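PDB 4WY8: esterase from Rhizomucor miehei CAU432, which hydrolyses carboxylic esters as a carboxylesterase of the alpha/beta hydrolase fold, probably through a serine nucleophile. Local coordinates for residues A[46-51]-A[99-104]; A[125-130]-A[225-230]; A[205-210]-A[262-267]. All coordinates share one frame; numbering follows the deposited sequence.

Contact 1: residues A[46-51]-A[99-104]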
# COMPACT_ATOMS: atom_id res chain seq x y z
N GLU A 46 13.24 22.88 -2.44
CA GLU A 46 11.87 23.31 -2.18
C GLU A 46 11.10 22.29 -1.35
O GLU A 46 11.04 21.10 -1.73
CB GLU A 46 11.10 23.55 -3.48
CG GLU A 46 11.43 24.82 -4.21
CD GLU A 46 10.34 25.19 -5.20
OE1 GLU A 46 9.23 24.61 -5.10
OE2 GLU A 46 10.60 26.04 -6.08
N GLY A 47 10.55 22.74 -0.23
CA GLY A 47 9.75 21.90 0.63
C GLY A 47 10.55 20.83 1.36
O GLY A 47 9.99 19.90 1.94
N LEU A 48 11.87 20.96 1.33
CA LEU A 48 12.73 20.03 2.03
C LEU A 48 12.58 20.22 3.55
O LEU A 48 12.80 21.30 4.06
CB LEU A 48 14.16 20.24 1.55
CG LEU A 48 15.21 19.13 1.65
CD1 LEU A 48 14.80 17.84 0.95
CD2 LEU A 48 16.50 19.68 1.09
N PRO A 49 12.21 19.15 4.27
CA PRO A 49 12.04 19.22 5.72
C PRO A 49 13.34 19.55 6.42
O PRO A 49 14.41 19.25 5.89
CB PRO A 49 11.57 17.81 6.11
CG PRO A 49 11.13 17.17 4.84
CD PRO A 49 11.98 17.79 3.76
N ASP A 50 13.24 20.19 7.57
CA ASP A 50 14.38 20.48 8.43
C ASP A 50 14.73 19.29 9.32
O ASP A 50 13.84 18.70 9.96
CB ASP A 50 14.05 21.67 9.32
CG ASP A 50 13.90 22.95 8.54
OD1 ASP A 50 14.74 23.21 7.66
OD2 ASP A 50 12.90 23.66 8.80
N VAL A 51 16.01 18.94 9.37
CA VAL A 51 16.42 17.83 10.21
C VAL A 51 17.66 18.19 10.97
O VAL A 51 18.45 19.04 10.55
CB VAL A 51 16.70 16.52 9.38
CG1 VAL A 51 15.45 16.06 8.58
CG2 VAL A 51 17.90 16.71 8.45
N THR A 99 21.68 12.14 -3.32
CA THR A 99 20.62 11.66 -4.19
C THR A 99 19.40 11.23 -3.37
O THR A 99 18.25 11.35 -3.82
CB THR A 99 21.06 10.48 -5.06
OG1 THR A 99 21.49 9.39 -4.23
CG2 THR A 99 22.22 10.91 -5.95
N HIS A 100 19.64 10.76 -2.15
CA HIS A 100 18.54 10.24 -1.35
C HIS A 100 18.16 11.18 -0.23
O HIS A 100 17.40 10.81 0.67
CB HIS A 100 18.88 8.87 -0.78
CG HIS A 100 18.93 7.79 -1.83
ND1 HIS A 100 19.88 7.76 -2.82
CD2 HIS A 100 18.10 6.74 -2.05
CE1 HIS A 100 19.65 6.71 -3.61
NE2 HIS A 100 18.58 6.08 -3.17
N ARG A 101 18.69 12.40 -0.29
CA ARG A 101 18.40 13.40 0.72
C ARG A 101 16.91 13.63 0.86
O ARG A 101 16.38 13.71 1.97
CB ARG A 101 19.10 14.73 0.39
CG ARG A 101 18.68 15.85 1.34
CD ARG A 101 19.40 17.15 1.02
NE ARG A 101 19.07 17.61 -0.32
CZ ARG A 101 19.73 18.55 -0.97
NH1 ARG A 101 20.77 19.14 -0.41
NH2 ARG A 101 19.34 18.91 -2.19
N ARG A 102 16.22 13.78 -0.26
CA ARG A 102 14.79 14.06 -0.20
C ARG A 102 14.05 12.92 0.53
O ARG A 102 13.33 13.14 1.52
CB ARG A 102 14.26 14.25 -1.64
CG ARG A 102 12.73 14.33 -1.76
CD ARG A 102 12.18 15.64 -1.26
NE ARG A 102 12.71 16.75 -2.07
CZ ARG A 102 12.33 18.02 -1.95
NH1 ARG A 102 11.42 18.37 -1.06
NH2 ARG A 102 12.87 18.93 -2.74
N THR A 103 14.26 11.70 0.05
CA THR A 103 13.64 10.52 0.62
C THR A 103 13.93 10.37 2.12
O THR A 103 13.02 10.15 2.94
CB THR A 103 14.12 9.27 -0.12
OG1 THR A 103 13.76 9.38 -1.51
CG2 THR A 103 13.51 8.02 0.50
N VAL A 104 15.20 10.53 2.48
CA VAL A 104 15.66 10.35 3.85
C VAL A 104 15.13 11.44 4.79
O VAL A 104 14.64 11.14 5.88
CB VAL A 104 17.22 10.31 3.88
CG1 VAL A 104 17.73 10.53 5.29
CG2 VAL A 104 17.74 8.96 3.31
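The guanidinium groups of Arg101 and Arg102 each carry a methyl of Leu48 on one face: Leu48 CD1 lies over the centre of the Arg102 group, 3.7 Å above its plane, and Leu48 CD2 over the Arg101 group, 3.6 Å from Arg101 NE. At the edge of the Arg102 plane stands the main-chain carbonyl of Glu46. Both terminal nitrogens close end-on upon its oxygen: Arg102 NH1 to Glu46 O is 2.8 Å (N-H...O 150°) and Arg102 NH2 to Glu46 O is 3.0 Å (140°). Both donors approach from the same face of the carbonyl plane and are tilted out of it. The arginine stems begin on helix 101-111, which in this alpha/beta hydrolase fold packs against strand 114-118 through Val104; residues 46-51 lead from helix 27-39 toward edge strand 51-59. His100 occupies the N-cap of helix 101-111, and its O accepts the bond from Val104 N at 2.9 Å. Arg102 is bent at chi2 (74°) and chi3; its NE bonds to Ala297 O, and its three nitrogens thus join the first turn of helix 101-111 to two loops. The Arg101 side chain crosses Leu48 at about a right angle and also touches Ile38 of helix 27-39. Leu48 also rests on Tyr105, about one turn further along the helix than Arg101.

Contact 2: residues A[125-130]-A[225-230]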
# COMPACT_ATOMS: atom_id res chain seq x y z
N GLU A 125 35.20 0.01 -7.35
CA GLU A 125 36.38 0.18 -6.50
C GLU A 125 36.44 -0.93 -5.44
O GLU A 125 37.52 -1.33 -5.01
CB GLU A 125 36.41 1.54 -5.83
CG GLU A 125 36.69 2.70 -6.78
CD GLU A 125 35.43 3.19 -7.47
OE1 GLU A 125 34.39 2.48 -7.42
OE2 GLU A 125 35.47 4.30 -8.05
N VAL A 126 35.28 -1.38 -4.97
CA VAL A 126 35.23 -2.63 -4.23
C VAL A 126 34.24 -3.53 -4.96
O VAL A 126 33.45 -3.05 -5.75
CB VAL A 126 34.83 -2.41 -2.74
CG1 VAL A 126 35.80 -1.41 -2.07
CG2 VAL A 126 33.38 -1.94 -2.62
N ARG A 127 34.29 -4.83 -4.69
CA ARG A 127 33.34 -5.75 -5.29
C ARG A 127 32.48 -6.30 -4.16
O ARG A 127 32.75 -6.08 -2.98
CB ARG A 127 34.04 -6.91 -6.03
CG ARG A 127 35.16 -6.50 -6.98
CD ARG A 127 34.62 -5.86 -8.26
NE ARG A 127 35.70 -5.57 -9.21
CZ ARG A 127 35.52 -5.04 -10.41
NH1 ARG A 127 34.30 -4.74 -10.83
NH2 ARG A 127 36.57 -4.81 -11.19
N PHE A 128 31.42 -7.00 -4.53
CA PHE A 128 30.74 -7.90 -3.62
C PHE A 128 31.81 -8.77 -2.95
O PHE A 128 32.76 -9.19 -3.63
CB PHE A 128 29.71 -8.73 -4.41
CG PHE A 128 29.11 -9.86 -3.66
CD1 PHE A 128 28.09 -9.64 -2.74
CD2 PHE A 128 29.52 -11.17 -3.91
CE1 PHE A 128 27.53 -10.68 -2.05
CE2 PHE A 128 28.95 -12.23 -3.23
CZ PHE A 128 27.95 -11.99 -2.30
N PRO A 129 31.69 -9.03 -1.63
CA PRO A 129 30.62 -8.62 -0.71
C PRO A 129 31.02 -7.56 0.30
O PRO A 129 30.52 -7.56 1.43
CB PRO A 129 30.31 -9.92 0.02
CG PRO A 129 31.67 -10.56 0.18
CD PRO A 129 32.48 -10.15 -1.06
N THR A 130 31.86 -6.62 -0.11
CA THR A 130 32.39 -5.64 0.81
C THR A 130 31.30 -4.73 1.40
O THR A 130 31.20 -4.55 2.64
CB THR A 130 33.43 -4.79 0.09
OG1 THR A 130 34.45 -5.64 -0.43
CG2 THR A 130 34.03 -3.76 1.03
N TYR A 225 29.63 -4.87 -9.88
CA TYR A 225 29.47 -5.39 -8.50
C TYR A 225 30.03 -6.81 -8.32
O TYR A 225 30.73 -7.11 -7.35
CB TYR A 225 27.98 -5.35 -8.12
CG TYR A 225 27.58 -5.71 -6.69
CD1 TYR A 225 26.58 -6.65 -6.44
CD2 TYR A 225 28.14 -5.05 -5.61
CE1 TYR A 225 26.18 -6.96 -5.16
CE2 TYR A 225 27.74 -5.35 -4.31
CZ TYR A 225 26.76 -6.30 -4.10
OH TYR A 225 26.36 -6.60 -2.82
N ILE A 226 29.67 -7.68 -9.27
CA ILE A 226 30.05 -9.09 -9.26
C ILE A 226 30.55 -9.49 -10.64
O ILE A 226 29.78 -10.06 -11.43
CB ILE A 226 28.85 -9.98 -8.88
CG1 ILE A 226 28.17 -9.45 -7.62
CG2 ILE A 226 29.28 -11.41 -8.61
CD1 ILE A 226 26.92 -10.20 -7.25
N PRO A 227 31.83 -9.21 -10.94
CA PRO A 227 32.39 -9.46 -12.27
C PRO A 227 32.31 -10.90 -12.73
O PRO A 227 31.99 -11.19 -13.89
CB PRO A 227 33.86 -9.05 -12.12
CG PRO A 227 33.86 -8.06 -10.99
CD PRO A 227 32.80 -8.57 -10.04
N ASP A 228 32.61 -11.81 -11.82
CA ASP A 228 32.61 -13.22 -12.17
C ASP A 228 31.25 -13.83 -11.84
O ASP A 228 30.86 -13.93 -10.68
CB ASP A 228 33.80 -13.90 -11.50
CG ASP A 228 35.14 -13.54 -12.21
OD1 ASP A 228 35.11 -13.32 -13.45
OD2 ASP A 228 36.19 -13.40 -11.54
N LYS A 229 30.54 -14.16 -12.91
CA LYS A 229 29.14 -14.59 -12.89
C LYS A 229 28.79 -15.77 -11.97
O LYS A 229 27.68 -15.84 -11.43
CB LYS A 229 28.75 -14.91 -14.33
CG LYS A 229 28.60 -13.65 -15.20
CD LYS A 229 28.19 -13.99 -16.64
CE LYS A 229 27.68 -12.76 -17.38
NZ LYS A 229 28.67 -11.64 -17.32
N LYS A 230 29.73 -16.68 -11.76
CA LYS A 230 29.49 -17.78 -10.85
C LYS A 230 29.18 -17.30 -9.44
O LYS A 230 28.32 -17.87 -8.74
CB LYS A 230 30.65 -18.77 -10.86
CG LYS A 230 30.42 -19.80 -11.97
CD LYS A 230 31.44 -20.92 -12.03
CE LYS A 230 31.01 -21.93 -13.09
NZ LYS A 230 31.60 -23.29 -12.87
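Phe128 N bonds to Tyr225 O at 2.9 Å, nearly straight (165°), and in this alpha/beta hydrolase fold joins the loop before helix 130-143 to the end of helix 215-225. Side chains pack around this bond. Phe128 CB lies over the centre of the Tyr225 ring, 3.9 Å from its centroid, in a CH-pi contact. The Phe128 ring then turns its edge toward the Tyr225 face as an offset edge-to-face pair, with centroids 5.7 Å apart and planes at 63°. Its nearest rim atom, Phe128 CD1, comes within 3.5 Å of Tyr225 OH. CG of Phe128 is anti to the backbone N (chi1 170°), and the side chain runs alongside that of Ile226, with Phe128 CB 3.6 Å from Ile226 CG1. Beside this group, Pro227 CG sits over one face of the Arg127 guanidinium, offset toward the rim and 3.4 Å from Arg127 NH1. That nitrogen is also hydrogen-bonded to His224 O, near the end of helix 215-225. Further out, Tyr225 stacks on Trp92, which directly follows a His-Gly-Gly-Gly sequence that probably forms the oxyanion hole, as in hormone-sensitive lipase-type esterases, and Ile226 O is held by Arg232 NH2. Within 125-130, Thr130 N bonds to Arg127 O around the turn that starts helix 130-143. The Phe128-Pro129 peptide is cis, and Pro129 CB lies 3.5 Å above the plane of the Phe128 ring, offset toward its rim.

Contact 3: residues A[205-210]-A[262-267]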
# COMPACT_ATOMS: atom_id res chain seq x y z
N LYS A 205 11.71 -8.03 -20.01
CA LYS A 205 11.35 -7.93 -21.43
C LYS A 205 10.45 -6.74 -21.73
O LYS A 205 10.68 -5.99 -22.68
CB LYS A 205 10.63 -9.20 -21.90
CG LYS A 205 11.52 -10.43 -21.87
CD LYS A 205 10.75 -11.69 -22.24
CE LYS A 205 11.69 -12.66 -22.90
NZ LYS A 205 11.26 -14.06 -22.65
N GLN A 206 9.42 -6.58 -20.91
CA GLN A 206 8.43 -5.55 -21.19
C GLN A 206 8.98 -4.14 -20.96
O GLN A 206 8.62 -3.20 -21.68
CB GLN A 206 7.18 -5.76 -20.33
CG GLN A 206 6.08 -4.81 -20.73
CD GLN A 206 4.78 -5.08 -20.01
OE1 GLN A 206 4.67 -6.03 -19.24
NE2 GLN A 206 3.79 -4.24 -20.26
N PHE A 207 9.86 -3.98 -19.98
CA PHE A 207 10.32 -2.65 -19.63
C PHE A 207 11.81 -2.46 -19.88
O PHE A 207 12.44 -1.57 -19.31
CB PHE A 207 9.98 -2.36 -18.17
CG PHE A 207 8.53 -2.60 -17.85
CD1 PHE A 207 7.54 -1.77 -18.35
CD2 PHE A 207 8.15 -3.68 -17.05
CE1 PHE A 207 6.20 -1.99 -18.07
CE2 PHE A 207 6.80 -3.91 -16.74
CZ PHE A 207 5.82 -3.07 -17.26
N ALA A 208 12.36 -3.29 -20.77
CA ALA A 208 13.80 -3.26 -21.03
C ALA A 208 14.31 -1.87 -21.38
O ALA A 208 15.45 -1.55 -21.07
CB ALA A 208 14.16 -4.25 -22.14
N GLU A 209 13.50 -1.05 -22.05
CA GLU A 209 13.95 0.30 -22.40
C GLU A 209 12.91 1.39 -22.12
O GLU A 209 11.73 1.10 -21.96
CB GLU A 209 14.39 0.35 -23.87
CG GLU A 209 15.42 -0.71 -24.25
CD GLU A 209 15.81 -0.64 -25.72
OE1 GLU A 209 15.45 0.36 -26.39
OE2 GLU A 209 16.47 -1.59 -26.21
N ASN A 210 13.38 2.62 -22.02
CA ASN A 210 12.51 3.81 -21.89
C ASN A 210 11.71 3.93 -20.59
O ASN A 210 10.76 4.72 -20.51
CB ASN A 210 11.53 3.87 -23.06
CG ASN A 210 12.24 3.88 -24.40
OD1 ASN A 210 13.20 4.63 -24.60
ND2 ASN A 210 11.78 3.04 -25.31
N VAL A 262 11.69 -3.21 -14.55
CA VAL A 262 12.29 -4.48 -14.95
C VAL A 262 12.42 -5.43 -13.75
O VAL A 262 12.36 -6.64 -13.91
CB VAL A 262 13.69 -4.30 -15.59
CG1 VAL A 262 13.56 -3.60 -16.93
CG2 VAL A 262 14.65 -3.56 -14.65
N LEU A 263 12.54 -4.87 -12.55
CA LEU A 263 12.74 -5.67 -11.33
C LEU A 263 11.44 -6.14 -10.71
O LEU A 263 11.44 -6.73 -9.62
CB LEU A 263 13.53 -4.86 -10.28
CG LEU A 263 14.91 -4.36 -10.70
CD1 LEU A 263 15.55 -3.60 -9.56
CD2 LEU A 263 15.79 -5.55 -11.13
N ARG A 264 10.31 -5.83 -11.34
CA ARG A 264 9.02 -6.13 -10.73
C ARG A 264 8.84 -7.60 -10.40
O ARG A 264 8.49 -7.97 -9.25
CB ARG A 264 7.89 -5.69 -11.64
CG ARG A 264 6.52 -5.98 -11.03
CD ARG A 264 5.40 -5.62 -11.99
NE ARG A 264 5.23 -6.63 -13.02
CZ ARG A 264 4.67 -6.40 -14.20
NH1 ARG A 264 4.27 -5.17 -14.50
NH2 ARG A 264 4.54 -7.38 -15.09
N GLU A 265 9.08 -8.44 -11.40
CA GLU A 265 8.79 -9.87 -11.23
C GLU A 265 9.65 -10.55 -10.17
O GLU A 265 9.12 -11.33 -9.38
CB GLU A 265 8.92 -10.58 -12.58
CG GLU A 265 7.75 -10.24 -13.47
CD GLU A 265 6.41 -10.50 -12.78
OE1 GLU A 265 6.24 -11.62 -12.25
OE2 GLU A 265 5.55 -9.58 -12.70
N GLU A 266 10.95 -10.23 -10.10
CA GLU A 266 11.81 -10.86 -9.11
C GLU A 266 11.52 -10.37 -7.67
O GLU A 266 11.68 -11.13 -6.71
CB GLU A 266 13.28 -10.63 -9.48
CG GLU A 266 13.69 -9.17 -9.52
CD GLU A 266 15.01 -8.97 -10.23
OE1 GLU A 266 15.00 -9.04 -11.48
OE2 GLU A 266 16.05 -8.71 -9.55
N GLY A 267 11.11 -9.11 -7.53
CA GLY A 267 10.71 -8.57 -6.23
C GLY A 267 9.45 -9.27 -5.74
O GLY A 267 9.37 -9.69 -4.56
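Arg264, whose guanidinium meets the Phe207 ring, is held by Glu265 in a salt bridge: Glu265 OE2 lies near the guanidinium plane and accepts from Arg264 NE at 3.0 Å through its anti lone pair, while Arg264 NH2 adds a weak bond to the same oxygen. Arg264 NH1 bonds to Glu259 O and also comes to the edge of the Phe207 ring, 3.6 Å from Phe207 CE2. The ring and guanidinium planes stand 83° apart. CG of Arg264 is anti to the backbone N (chi1 -180°), and the chain bends only near the guanidinium. One face of the Phe207 ring is taken by Gln206 CG, 3.8 Å above its plane and over its centre. At the backbone, Val262 CG1 lies 3.3 Å from Phe207 O, a close van der Waals approach, and packs against Phe207 CB at 4.0 Å, just past the end of helix 202-206. Ser203 OG from that helix bonds to Val262 O and to Glu265 N. Glu265 also packs on Pro3 of the second subunit. Val262 directly follows Asp261, the likely acid of a Ser-His-Asp triad, which places the contact beside the loop that, as in other alpha/beta hydrolases, probably presents the acid after strand 253-258.

In the fold
Contact 1 precedes contacts 2 and 3 along the chain, whereas the segments of contacts 2 and 3 alternate. The centres lie 31 Å apart for contacts 1 and 2, on opposite sides of the chain's centre, 28 Å for contacts 1 and 3, and 23 Å for contacts 2 and 3; no two touch, the nearest atoms of contacts 2 and 3 being about 11 Å apart. Contact 3 adjoins the probable triad Ser164, Asp261 and His291, which the Val262 side chain touches. Contact 2 reaches toward the site through the Tyr225-Trp92 stack, Trp92 following the probable oxyanion-hole sequence, and in contact 1 the flanking His100, bonded to Asp163 beside Ser164, leads toward it.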